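Local coordinates for LS-24 (Lathyrus sativus, PDB 3LP9), which probably binds hemin as a monomer or spermine as a dimer, each excluding the other, and may act in oxidative-stress response and polyamine biosynthesis, at residues E17-I22 against Y26-Y31; Y42-V47 against K222-L227; A75-F78 against C83-I86; F178-H181 against V186-F189; D192-V197 against V215-S220. All blocks are in the same frame, centred on the assembly; numbering follows the deposited sequence.

Overall arrangement
All five contacts lie in a four-bladed hemopexin propeller. Interactions 1 and 3 are matching, buried hairpins of two different blades, and interaction 4 is the hairpin at the inner strand of a third. All three combine backbone ladders with aromatic and aliphatic packing. Interaction 5 is partly buried and lies on the same sheet as interaction 4: strands 185-190 and 193-198 are neighbours, and Tyr187 OH bonds to Tyr217 OH. Interaction 2, at the surface, is purely apolar and shares a sheet with interaction 1. Interactions 1 and 4 meet through Tyr31 and His181, tying first and last blades together, whereas interaction 3 stands apart, about 25 Å centre to centre from interaction 5.

Interaction 1: residues E17-I22 against Y26-Y31; sequences EAYFFI and YVLLDY
Leu28 rests a methyl on the ring of Tyr19, and this pair marks the tight part of the antiparallel hairpin 17-22/25-30. CD1 of Leu28 sits 3.7 Å from the Tyr19 ring centroid and only 10° off the ring normal, a CH-pi contact over the centre of one face. The methyl gets there because Leu28 CG is trans to its own backbone N (chi1 179°), which lays the side chain alongside the tyrosine. At the edge of the same ring comes Tyr26 CD2, 4.0 Å from Tyr19 CD1. Further along, Tyr26 CB presses on Phe21 CD1 at 3.4 Å. The face carrying Ala18, Phe20, Val27 and Leu29 is also close-packed, with Leu29 CD2 3.6 Å from Phe20 CE2. Were Tyr19 cut back to an alanine, Leu28 CD1 would probably lose the ring face it rests on and a gap would open beside Tyr26.

Four backbone hydrogen bonds hold this register, two between Ala18 and Leu29 and two between Phe20 and Val27; the straightest, Leu29 N to Ala18 O, measures 3.0 Å. The face carrying Glu17 and Asp30 is looser at this end. Glu17 OE1 meets Leu28 CD2 at no less than 3.9 Å, and Asp30, partly exposed like Glu17, turns its OD1 to the backbone N of Ala32. By contrast, buried Tyr31 bends back so that CE1 lies 3.6 Å from Glu17 N, while its hydroxyl bonds to His181 N in the last blade. The chemistry therefore divides: the interior is held by dispersion and paired amides, whereas the two acids, whose like charges stay apart, are kept to the partly exposed margin.

Interaction 2: residues Y42-V47 against K222-L227; sequences YGPTPV and KDIVPL
Pro44 packs its ring edge against Ile224 and Leu227, and every contact is apolar. Its ring carbon CD lies 3.6 Å from Ile224 CD1. The neighbouring CG meets the other branch of the isoleucine, with Ile224 CG2 at 3.7 Å. Ile224 can offer both methyls because CG1 lies trans to its carbonyl carbon (chi1 -64°), which spreads the two branches toward the proline. Leu227, the last residue of the chain, adds CD1 at 3.8 Å from Pro44 CG.

Of polar bonds between 42-47 and 222-227 there are none; each segment is fixed by its own backbone partners. Thr45 pairs with Tyr26, and Leu227 with Gly4 near the other chain terminus. Pro44 and Ile224 also both touch Val27, so the outer strand and the tail share one footing on strand 25-30.

Backbone shape sets the proline out: the peptide bond before it is cis, and Gly43 has a phi of 103°, at which a side chain would run into the carbonyl oxygen of Tyr42. With 136 Å² buried in all, the tail meets the first blade between these two segments through apolar packing without a hydrogen bond, which suggests an attachment with little directional restraint of its own.

Interaction 3: residues A75-F78 against C83-I86; sequences AFIF and CALI
Leu85 CD1 stands over the centre of the Phe76 ring, 3.8 Å from the centroid and 14° off the normal, in a CH-pi contact. Extended from the backbone (chi1 180°), Leu85 also brings CB to 3.8 Å from Phe76 CE1, so the aliphatic chain runs along the ring. Next to this pair, Cys83 CB touches Phe78 CD1 at 3.4 Å. The sulfur follows obliquely, with Cys83 SG 4.8 Å from the Phe78 centroid, a loose sulfur-aromatic contact. On the other face Ile77 and Ile86 meet at about a right angle, Ile77 CD1 against Ile86 CG2 at 3.6 Å, with Ala84 CB beside Ile77 CG1.

The ladder underneath sets these pairings. Ile77 N reaches Ala84 O at 2.8 Å, and Ala75 and Ile86 exchange another two bonds, of which Ile86 N to Ala75 O is nearly straight at 177°. Between the rungs, the CA of Phe76 lies 3.2 Å from Ala84 O, a CA-H...O contact.

Further out, Val107 of helix 104-107 touches both Phe76 and Cys83, and Phe108 meets the Phe76 ring. Phe59 of helix 58-62 lies against Ile77 and Ala84, so both faces of the hairpin are packed. Phe78 also makes backbone hydrogen bonds with Cys66 and with Asp65, a ligand of the bound calcium ion. The side chains here are all nonpolar or weakly polar, which implies a propeller blade held by dispersion and backbone bonds, with Phe78 in the second shell behind the metal site.

Interaction 4: residues F178-H181 against V186-F189; sequences FASH and VYFF
Phe178 and Tyr187 come together because their first torsions differ: Phe178 CG sits between its backbone N and carbonyl carbon (chi1 82°), whereas Tyr187 CG is trans to its carbonyl carbon (chi1 -71°). From opposed strands the two side chains thereby run side by side in one direction. The rings are close to parallel but slid apart, with centroids 5.2 Å from each other and planes at 24°, so overlap is slight. Contact is instead concentrated at Phe178 CZ, which lies 3.3 Å from Tyr187 CD2. Phe189 closes on the edge of the Phe178 ring, its CZ in that plane and 4.0 Å from Phe178 CE1.

Two backbone hydrogen bonds fix the pair, Tyr187 N to Phe178 O at 3.0 Å and Phe178 N to Tyr187 O at 3.1 Å. Beyond Phe178 the polar ends are joined through a water, which is 2.6 Å from Ser180 OG and 2.9 Å from Tyr187 OH. That tyrosine hydroxyl is also hydrogen-bonded to Tyr217 OH, so this buried group has two partners.

The aromatic cluster spreads across the blade boundary, since Phe178 meets Tyr31, and Phe189 meets Phe20, both edge-to-face. Toward the axis, Phe189 shares backbone hydrogen bonds with Ala176 and with the calcium ligand Asp175, and the side chain of Ala179 is about 4 Å from a bound sodium ion. Strands 176-179 and 185-190 thus form the inner hairpin of a hemopexin blade, whose innermost strand lines the ion-bearing central channel of the four-bladed propeller.

Interaction 5: residues D192-V197 against V215-S220; sequences DHYARV and VDYWPS
Tyr217 stacks on Tyr194, joining helix 214-217 to strand 193-198 within the last hemopexin repeat of the propeller. The pair is an offset stack, centroids 4.6 Å apart and planes at 23°. Tyr217 CB, first out from the helix, lies 3.4 Å from Tyr194 CE1. With CG trans to the backbone N (chi1 -175°), the ring is carried across its partner: CG is 3.3 Å from Tyr194 OH and CD1 is 3.2 Å from that same oxygen. CD2 faces two ways, standing over one face of the Tyr194 ring, toward its rim, and over the centre of the Trp218 ring. At the tip, Tyr217 OH lies above the guanidinium of Arg196, 3.6 Å from CZ, a packing contact; the hydroxyl is hydrogen-bonded to Tyr187 OH. Arg196 itself keeps a salt bridge through NE with Glu185. Replacing Tyr217 by an alanine would probably strip Tyr194 of its stacking partner and leave Tyr187 OH without this hydroxyl mate. Just before the strand begins, a water bridges the two segments, donating to Asp192 O at 2.8 Å and accepting from Val215 N at 3.1 Å.

Interaction 1: residues E17-I22 against Y26-Y31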
# COMPACT_ATOMS: atom_id res chain seq x y z
N GLU A 17 7.02 28.26 -5.84
CA GLU A 17 6.28 27.45 -4.87
C GLU A 17 6.76 25.98 -4.85
O GLU A 17 7.18 25.46 -5.88
CB GLU A 17 4.78 27.51 -5.20
CG GLU A 17 4.23 28.93 -5.08
CD GLU A 17 2.77 29.04 -5.35
OE1 GLU A 17 2.00 28.08 -5.12
OE2 GLU A 17 2.39 30.15 -5.81
N ALA A 18 6.69 25.36 -3.65
CA ALA A 18 7.11 24.01 -3.45
C ALA A 18 6.25 23.36 -2.34
O ALA A 18 5.81 24.04 -1.43
CB ALA A 18 8.55 23.98 -3.10
N TYR A 19 5.96 22.06 -2.46
CA TYR A 19 5.22 21.28 -1.46
C TYR A 19 6.24 20.49 -0.58
O TYR A 19 7.17 19.83 -1.09
CB TYR A 19 4.25 20.31 -2.17
CG TYR A 19 3.19 20.97 -3.01
CD1 TYR A 19 1.91 21.20 -2.48
CD2 TYR A 19 3.44 21.36 -4.33
CE1 TYR A 19 0.87 21.80 -3.25
CE2 TYR A 19 2.42 21.96 -5.11
CZ TYR A 19 1.14 22.18 -4.55
OH TYR A 19 0.13 22.84 -5.23
N PHE A 20 6.07 20.59 0.74
CA PHE A 20 6.98 19.93 1.69
C PHE A 20 6.10 18.94 2.39
O PHE A 20 4.99 19.31 2.82
CB PHE A 20 7.58 20.90 2.72
CG PHE A 20 8.57 21.91 2.17
CD1 PHE A 20 9.04 21.85 0.88
CD2 PHE A 20 9.07 22.91 3.00
CE1 PHE A 20 9.94 22.73 0.42
CE2 PHE A 20 9.97 23.79 2.55
CZ PHE A 20 10.39 23.70 1.22
N PHE A 21 6.54 17.70 2.48
CA PHE A 21 5.77 16.70 3.17
C PHE A 21 6.41 16.32 4.51
O PHE A 21 7.58 15.96 4.57
CB PHE A 21 5.52 15.48 2.26
CG PHE A 21 4.82 15.83 0.98
CD1 PHE A 21 3.45 16.03 0.97
CD2 PHE A 21 5.54 16.04 -0.17
CE1 PHE A 21 2.80 16.44 -0.20
CE2 PHE A 21 4.92 16.44 -1.35
CZ PHE A 21 3.52 16.65 -1.36
N ILE A 22 5.61 16.44 5.55
CA ILE A 22 6.07 16.24 6.93
C ILE A 22 5.08 15.34 7.60
O ILE A 22 3.88 15.62 7.55
CB ILE A 22 6.11 17.56 7.74
CG1 ILE A 22 6.66 18.71 6.90
CG2 ILE A 22 6.90 17.40 9.08
CD1 ILE A 22 6.58 20.01 7.55
N TYR A 26 1.26 18.13 4.78
CA TYR A 26 2.05 18.93 3.88
C TYR A 26 1.95 20.44 4.15
O TYR A 26 1.06 20.90 4.83
CB TYR A 26 1.69 18.60 2.45
CG TYR A 26 0.42 19.20 1.92
CD1 TYR A 26 -0.83 18.58 2.12
CD2 TYR A 26 0.46 20.36 1.18
CE1 TYR A 26 -1.98 19.11 1.58
CE2 TYR A 26 -0.68 20.92 0.63
CZ TYR A 26 -1.87 20.29 0.82
OH TYR A 26 -2.96 20.89 0.23
N VAL A 27 2.90 21.17 3.63
CA VAL A 27 2.94 22.62 3.67
C VAL A 27 3.18 23.02 2.19
O VAL A 27 3.99 22.42 1.49
CB VAL A 27 4.08 23.13 4.60
CG1 VAL A 27 4.08 24.62 4.70
CG2 VAL A 27 3.87 22.66 5.99
N LEU A 28 2.43 24.02 1.71
CA LEU A 28 2.73 24.72 0.46
C LEU A 28 3.46 26.06 0.80
O LEU A 28 2.93 26.92 1.42
CB LEU A 28 1.42 25.01 -0.32
CG LEU A 28 1.63 25.75 -1.63
CD1 LEU A 28 2.62 25.02 -2.51
CD2 LEU A 28 0.31 25.97 -2.28
N LEU A 29 4.71 26.17 0.37
CA LEU A 29 5.54 27.31 0.65
C LEU A 29 5.91 28.15 -0.60
O LEU A 29 6.28 27.62 -1.66
CB LEU A 29 6.83 26.82 1.38
CG LEU A 29 7.84 27.87 1.87
CD1 LEU A 29 7.38 28.46 3.20
CD2 LEU A 29 9.22 27.21 1.96
N ASP A 30 5.84 29.46 -0.44
CA ASP A 30 6.39 30.41 -1.39
C ASP A 30 7.75 30.59 -0.81
O ASP A 30 7.94 31.38 0.04
CB ASP A 30 5.61 31.72 -1.32
CG ASP A 30 6.30 32.88 -2.01
OD1 ASP A 30 7.40 32.71 -2.61
OD2 ASP A 30 5.72 34.00 -1.91
N TYR A 31 8.72 29.82 -1.28
CA TYR A 31 10.03 29.80 -0.66
C TYR A 31 10.94 30.91 -1.18
O TYR A 31 12.16 30.89 -0.94
CB TYR A 31 10.68 28.43 -0.90
CG TYR A 31 10.99 28.07 -2.32
CD1 TYR A 31 9.98 27.65 -3.18
CD2 TYR A 31 12.29 28.09 -2.79
CE1 TYR A 31 10.26 27.27 -4.52
CE2 TYR A 31 12.60 27.75 -4.13
CZ TYR A 31 11.56 27.32 -4.99
OH TYR A 31 11.81 26.95 -6.31

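Interaction 2: residues Y42-V47 against K222-L227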
# COMPACT_ATOMS: atom_id res chain seq x y z
N TYR A 42 -0.29 27.50 2.39
CA TYR A 42 -1.27 26.51 2.86
C TYR A 42 -0.56 25.58 3.81
O TYR A 42 0.60 25.34 3.66
CB TYR A 42 -1.82 25.72 1.69
CG TYR A 42 -3.08 24.92 1.95
CD1 TYR A 42 -4.35 25.51 2.03
CD2 TYR A 42 -3.00 23.54 2.01
CE1 TYR A 42 -5.52 24.69 2.17
CE2 TYR A 42 -4.13 22.76 2.15
CZ TYR A 42 -5.38 23.32 2.24
OH TYR A 42 -6.43 22.39 2.36
N GLY A 43 -1.24 25.08 4.82
CA GLY A 43 -0.64 24.12 5.71
C GLY A 43 -0.21 24.67 7.06
O GLY A 43 -0.24 25.87 7.26
N PRO A 44 0.28 23.80 7.97
CA PRO A 44 0.34 22.32 7.87
C PRO A 44 -1.06 21.73 7.81
O PRO A 44 -1.94 22.18 8.53
CB PRO A 44 1.05 21.90 9.15
CG PRO A 44 1.93 23.07 9.43
CD PRO A 44 1.02 24.28 9.15
N THR A 45 -1.29 20.77 6.93
CA THR A 45 -2.58 20.11 6.90
C THR A 45 -2.40 18.72 6.31
O THR A 45 -1.54 18.51 5.44
CB THR A 45 -3.63 21.02 6.20
OG1 THR A 45 -4.70 20.25 5.66
CG2 THR A 45 -3.00 21.73 5.08
N PRO A 46 -3.21 17.75 6.80
CA PRO A 46 -3.19 16.36 6.27
C PRO A 46 -3.27 16.23 4.77
O PRO A 46 -4.03 16.91 4.09
CB PRO A 46 -4.38 15.70 6.94
CG PRO A 46 -4.53 16.48 8.23
CD PRO A 46 -4.22 17.91 7.87
N VAL A 47 -2.44 15.33 4.27
CA VAL A 47 -2.47 14.95 2.87
C VAL A 47 -3.87 14.46 2.48
O VAL A 47 -4.28 14.64 1.31
CB VAL A 47 -1.43 13.82 2.64
CG1 VAL A 47 -1.34 13.47 1.17
CG2 VAL A 47 -0.05 14.29 3.24
N LYS A 222 9.18 28.87 11.20
CA LYS A 222 9.79 28.92 12.51
C LYS A 222 9.19 27.92 13.47
O LYS A 222 9.95 27.12 14.10
CB LYS A 222 9.73 30.33 13.12
CG LYS A 222 10.99 30.69 13.93
CD LYS A 222 12.13 30.95 12.96
CE LYS A 222 12.63 32.41 13.03
NZ LYS A 222 13.86 32.26 13.87
N ASP A 223 7.87 27.91 13.60
CA ASP A 223 7.35 26.93 14.54
C ASP A 223 6.48 25.91 13.85
O ASP A 223 5.53 25.42 14.42
CB ASP A 223 6.73 27.55 15.82
CG ASP A 223 6.11 28.95 15.60
OD1 ASP A 223 5.01 28.98 14.97
OD2 ASP A 223 6.69 29.98 16.08
N ILE A 224 6.86 25.59 12.60
CA ILE A 224 6.25 24.53 11.83
C ILE A 224 7.28 23.44 11.78
O ILE A 224 6.96 22.28 11.51
CB ILE A 224 5.91 25.01 10.37
CG1 ILE A 224 4.85 26.13 10.41
CG2 ILE A 224 5.54 23.87 9.49
CD1 ILE A 224 4.03 26.32 9.13
N VAL A 225 8.52 23.81 12.01
CA VAL A 225 9.63 22.88 11.95
C VAL A 225 10.46 22.90 13.24
O VAL A 225 11.02 23.92 13.57
CB VAL A 225 10.54 23.14 10.71
CG1 VAL A 225 11.64 22.12 10.69
CG2 VAL A 225 9.76 22.98 9.40
N PRO A 226 10.50 21.77 13.99
CA PRO A 226 9.76 20.52 13.74
C PRO A 226 8.24 20.57 14.04
O PRO A 226 7.76 21.46 14.74
CB PRO A 226 10.48 19.50 14.60
CG PRO A 226 11.01 20.30 15.70
CD PRO A 226 11.47 21.58 15.08
N LEU A 227 7.50 19.64 13.46
CA LEU A 227 6.05 19.59 13.59
C LEU A 227 5.67 18.69 14.75
O LEU A 227 5.28 19.07 15.88
CB LEU A 227 5.47 19.00 12.27
CG LEU A 227 4.00 19.29 11.92
CD1 LEU A 227 3.82 20.79 11.79
CD2 LEU A 227 3.58 18.58 10.65
OXT LEU A 227 5.76 17.48 14.56

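Interaction 3: residues A75-F78 against C83-I86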
# COMPACT_ATOMS: atom_id res chain seq x y z
N ALA A 75 3.73 14.68 -10.60
CA ALA A 75 4.80 14.31 -9.63
C ALA A 75 4.58 12.86 -9.17
O ALA A 75 3.46 12.40 -9.04
CB ALA A 75 4.82 15.21 -8.43
N PHE A 76 5.70 12.17 -8.92
CA PHE A 76 5.73 10.83 -8.36
C PHE A 76 5.84 10.99 -6.85
O PHE A 76 6.59 11.83 -6.36
CB PHE A 76 6.94 10.02 -8.91
CG PHE A 76 6.61 9.16 -10.11
CD1 PHE A 76 5.85 8.01 -9.98
CD2 PHE A 76 7.04 9.53 -11.39
CE1 PHE A 76 5.56 7.23 -11.06
CE2 PHE A 76 6.74 8.76 -12.47
CZ PHE A 76 6.00 7.61 -12.33
N ILE A 77 5.05 10.24 -6.13
CA ILE A 77 5.08 10.22 -4.67
C ILE A 77 5.37 8.80 -4.24
O ILE A 77 5.12 7.85 -4.99
CB ILE A 77 3.74 10.74 -4.03
CG1 ILE A 77 2.52 9.92 -4.48
CG2 ILE A 77 3.56 12.21 -4.37
CD1 ILE A 77 1.21 10.37 -3.92
N PHE A 78 5.95 8.64 -3.06
CA PHE A 78 6.35 7.29 -2.57
C PHE A 78 5.92 7.23 -1.10
O PHE A 78 5.83 8.27 -0.43
CB PHE A 78 7.86 7.11 -2.70
CG PHE A 78 8.40 7.17 -4.11
CD1 PHE A 78 8.78 6.04 -4.75
CD2 PHE A 78 8.54 8.39 -4.77
CE1 PHE A 78 9.28 6.06 -6.09
CE2 PHE A 78 9.10 8.47 -6.11
CZ PHE A 78 9.44 7.26 -6.77
N CYS A 83 4.54 3.51 -4.78
CA CYS A 83 4.63 4.82 -5.38
C CYS A 83 3.43 5.12 -6.29
O CYS A 83 2.68 4.21 -6.71
CB CYS A 83 5.93 4.98 -6.16
SG CYS A 83 5.93 4.18 -7.67
N ALA A 84 3.24 6.38 -6.58
CA ALA A 84 2.08 6.79 -7.43
C ALA A 84 2.46 8.01 -8.27
O ALA A 84 3.27 8.84 -7.84
CB ALA A 84 0.82 7.03 -6.59
N LEU A 85 1.89 8.11 -9.46
CA LEU A 85 2.02 9.31 -10.26
C LEU A 85 0.74 10.15 -10.13
O LEU A 85 -0.30 9.67 -10.48
CB LEU A 85 2.25 8.96 -11.70
CG LEU A 85 2.39 10.15 -12.64
CD1 LEU A 85 3.68 10.90 -12.22
CD2 LEU A 85 2.42 9.77 -14.08
N ILE A 86 0.82 11.37 -9.63
CA ILE A 86 -0.35 12.21 -9.41
C ILE A 86 -0.37 13.52 -10.23
O ILE A 86 0.64 13.96 -10.78
CB ILE A 86 -0.51 12.60 -7.89
CG1 ILE A 86 0.53 13.68 -7.51
CG2 ILE A 86 -0.43 11.36 -7.02
CD1 ILE A 86 0.40 14.19 -6.04

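Interaction 4: residues F178-H181 against V186-F189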
# COMPACT_ATOMS: atom_id res chain seq x y z
N PHE A 178 14.49 18.89 -3.44
CA PHE A 178 13.74 19.39 -4.60
C PHE A 178 14.60 20.41 -5.37
O PHE A 178 15.29 21.17 -4.77
CB PHE A 178 12.32 19.98 -4.23
CG PHE A 178 12.35 21.43 -3.73
CD1 PHE A 178 12.78 21.73 -2.43
CD2 PHE A 178 11.98 22.48 -4.57
CE1 PHE A 178 12.83 23.06 -2.01
CE2 PHE A 178 12.02 23.81 -4.14
CZ PHE A 178 12.44 24.11 -2.89
N ALA A 179 14.52 20.38 -6.70
CA ALA A 179 15.09 21.35 -7.64
C ALA A 179 14.34 22.70 -7.59
O ALA A 179 13.13 22.74 -7.77
CB ALA A 179 14.98 20.79 -9.01
N SER A 180 15.10 23.79 -7.40
CA SER A 180 14.60 25.12 -7.40
C SER A 180 14.12 25.61 -8.78
O SER A 180 14.47 25.05 -9.84
CB SER A 180 15.72 26.03 -6.91
OG SER A 180 15.24 27.29 -6.45
N HIS A 181 13.31 26.68 -8.73
CA HIS A 181 12.87 27.38 -9.92
C HIS A 181 14.09 28.14 -10.46
O HIS A 181 14.14 28.60 -11.64
CB HIS A 181 11.77 28.35 -9.53
CG HIS A 181 10.47 27.69 -9.21
ND1 HIS A 181 9.50 27.44 -10.17
CD2 HIS A 181 9.93 27.28 -8.03
CE1 HIS A 181 8.44 26.88 -9.60
NE2 HIS A 181 8.68 26.76 -8.31
N VAL A 186 19.55 23.30 -6.12
CA VAL A 186 18.85 22.17 -5.51
C VAL A 186 18.92 22.35 -4.02
O VAL A 186 19.89 22.89 -3.52
CB VAL A 186 19.45 20.77 -5.96
CG1 VAL A 186 18.56 19.65 -5.46
CG2 VAL A 186 19.58 20.71 -7.46
N TYR A 187 17.84 21.96 -3.35
CA TYR A 187 17.75 22.02 -1.93
C TYR A 187 17.73 20.61 -1.40
O TYR A 187 17.01 19.76 -1.90
CB TYR A 187 16.47 22.77 -1.46
CG TYR A 187 16.47 24.24 -1.68
CD1 TYR A 187 17.25 25.08 -0.90
CD2 TYR A 187 15.68 24.83 -2.69
CE1 TYR A 187 17.28 26.46 -1.11
CE2 TYR A 187 15.67 26.18 -2.90
CZ TYR A 187 16.48 26.99 -2.13
OH TYR A 187 16.50 28.32 -2.37
N PHE A 188 18.53 20.37 -0.37
CA PHE A 188 18.64 19.06 0.33
C PHE A 188 18.32 19.34 1.76
O PHE A 188 18.82 20.31 2.34
CB PHE A 188 20.08 18.44 0.22
CG PHE A 188 20.46 18.03 -1.18
CD1 PHE A 188 20.19 16.72 -1.64
CD2 PHE A 188 21.03 18.95 -2.06
CE1 PHE A 188 20.48 16.37 -2.95
CE2 PHE A 188 21.34 18.58 -3.35
CZ PHE A 188 21.06 17.28 -3.79
N PHE A 189 17.48 18.49 2.35
CA PHE A 189 17.14 18.65 3.78
C PHE A 189 17.58 17.41 4.54
O PHE A 189 17.65 16.29 4.00
CB PHE A 189 15.62 18.84 3.97
CG PHE A 189 15.01 19.98 3.18
CD1 PHE A 189 15.33 21.32 3.46
CD2 PHE A 189 14.10 19.72 2.15
CE1 PHE A 189 14.77 22.37 2.72
CE2 PHE A 189 13.51 20.76 1.40
CZ PHE A 189 13.85 22.11 1.71
O HOH W 1 17.12 28.60 -5.17

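Interaction 5: residues D192-V197 against V215-S220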
# COMPACT_ATOMS: atom_id res chain seq x y z
N ASP A 192 17.09 19.38 10.97
CA ASP A 192 16.82 20.84 11.03
C ASP A 192 17.72 21.65 10.12
O ASP A 192 17.75 22.86 10.24
CB ASP A 192 16.96 21.37 12.47
CG ASP A 192 18.32 21.08 13.09
OD1 ASP A 192 18.95 20.01 12.84
OD2 ASP A 192 18.79 21.93 13.85
N HIS A 193 18.46 20.96 9.25
CA HIS A 193 19.45 21.52 8.34
C HIS A 193 19.09 21.40 6.88
O HIS A 193 18.35 20.49 6.48
CB HIS A 193 20.79 20.79 8.51
CG HIS A 193 21.42 21.03 9.86
ND1 HIS A 193 21.15 20.22 10.96
CD2 HIS A 193 22.28 21.99 10.28
CE1 HIS A 193 21.84 20.68 11.99
NE2 HIS A 193 22.52 21.75 11.61
N TYR A 194 19.65 22.30 6.08
CA TYR A 194 19.38 22.29 4.64
C TYR A 194 20.73 22.67 3.98
O TYR A 194 21.61 23.31 4.60
CB TYR A 194 18.24 23.30 4.27
CG TYR A 194 18.73 24.74 4.26
CD1 TYR A 194 18.79 25.48 5.44
CD2 TYR A 194 19.22 25.33 3.08
CE1 TYR A 194 19.35 26.79 5.46
CE2 TYR A 194 19.74 26.62 3.07
CZ TYR A 194 19.81 27.35 4.24
OH TYR A 194 20.36 28.61 4.24
N ALA A 195 20.87 22.31 2.72
CA ALA A 195 22.02 22.69 1.94
C ALA A 195 21.40 23.19 0.60
O ALA A 195 20.53 22.56 0.00
CB ALA A 195 22.91 21.51 1.76
N ARG A 196 21.76 24.41 0.23
CA ARG A 196 21.37 24.97 -1.05
C ARG A 196 22.55 24.71 -1.97
O ARG A 196 23.59 25.28 -1.80
CB ARG A 196 21.09 26.46 -0.93
CG ARG A 196 20.66 27.00 -2.24
CD ARG A 196 21.17 28.37 -2.35
NE ARG A 196 20.25 29.35 -2.95
CZ ARG A 196 20.20 30.60 -2.52
NH1 ARG A 196 20.95 30.95 -1.48
NH2 ARG A 196 19.38 31.48 -3.08
N VAL A 197 22.38 23.80 -2.92
CA VAL A 197 23.51 23.40 -3.80
C VAL A 197 23.35 23.92 -5.22
O VAL A 197 22.24 24.05 -5.72
CB VAL A 197 23.64 21.84 -3.80
CG1 VAL A 197 24.74 21.39 -4.63
CG2 VAL A 197 23.90 21.36 -2.37
N VAL A 215 14.82 26.98 9.43
CA VAL A 215 14.01 28.09 9.99
C VAL A 215 14.76 29.42 10.07
O VAL A 215 14.13 30.45 10.30
CB VAL A 215 13.33 27.69 11.40
CG1 VAL A 215 12.52 26.39 11.22
CG2 VAL A 215 14.34 27.48 12.49
N ASP A 216 16.08 29.39 9.90
CA ASP A 216 16.93 30.59 9.84
C ASP A 216 16.78 31.17 8.47
O ASP A 216 16.73 32.38 8.29
CB ASP A 216 18.38 30.22 10.06
CG ASP A 216 18.70 30.00 11.53
OD1 ASP A 216 17.92 30.47 12.37
OD2 ASP A 216 19.72 29.33 11.86
N TYR A 217 16.70 30.26 7.50
CA TYR A 217 16.60 30.57 6.08
C TYR A 217 15.18 30.92 5.65
O TYR A 217 14.97 31.80 4.82
CB TYR A 217 17.16 29.39 5.24
CG TYR A 217 17.23 29.62 3.76
CD1 TYR A 217 18.08 30.58 3.21
CD2 TYR A 217 16.51 28.83 2.88
CE1 TYR A 217 18.15 30.74 1.84
CE2 TYR A 217 16.61 29.02 1.53
CZ TYR A 217 17.39 29.98 1.03
OH TYR A 217 17.42 30.15 -0.35
N TRP A 218 14.21 30.22 6.22
CA TRP A 218 12.80 30.49 5.96
C TRP A 218 12.10 30.72 7.25
O TRP A 218 11.44 29.81 7.74
CB TRP A 218 12.14 29.32 5.23
CG TRP A 218 12.55 29.22 3.78
CD1 TRP A 218 12.58 30.22 2.86
CD2 TRP A 218 12.98 28.04 3.10
NE1 TRP A 218 13.03 29.76 1.65
CE2 TRP A 218 13.28 28.41 1.77
CE3 TRP A 218 13.18 26.70 3.49
CZ2 TRP A 218 13.71 27.48 0.82
CZ3 TRP A 218 13.64 25.78 2.53
CH2 TRP A 218 13.88 26.19 1.22
N PRO A 219 12.22 31.95 7.82
CA PRO A 219 11.57 32.26 9.09
C PRO A 219 10.06 31.96 9.18
O PRO A 219 9.55 31.71 10.27
CB PRO A 219 11.88 33.76 9.26
CG PRO A 219 13.17 33.94 8.61
CD PRO A 219 12.99 33.12 7.35
N SER A 220 9.35 31.99 8.05
CA SER A 220 7.93 31.57 7.97
C SER A 220 7.67 30.13 8.46
O SER A 220 6.52 29.76 8.78
CB SER A 220 7.50 31.70 6.52
OG SER A 220 8.15 30.70 5.72
O HOH W 2 15.73 24.54 11.19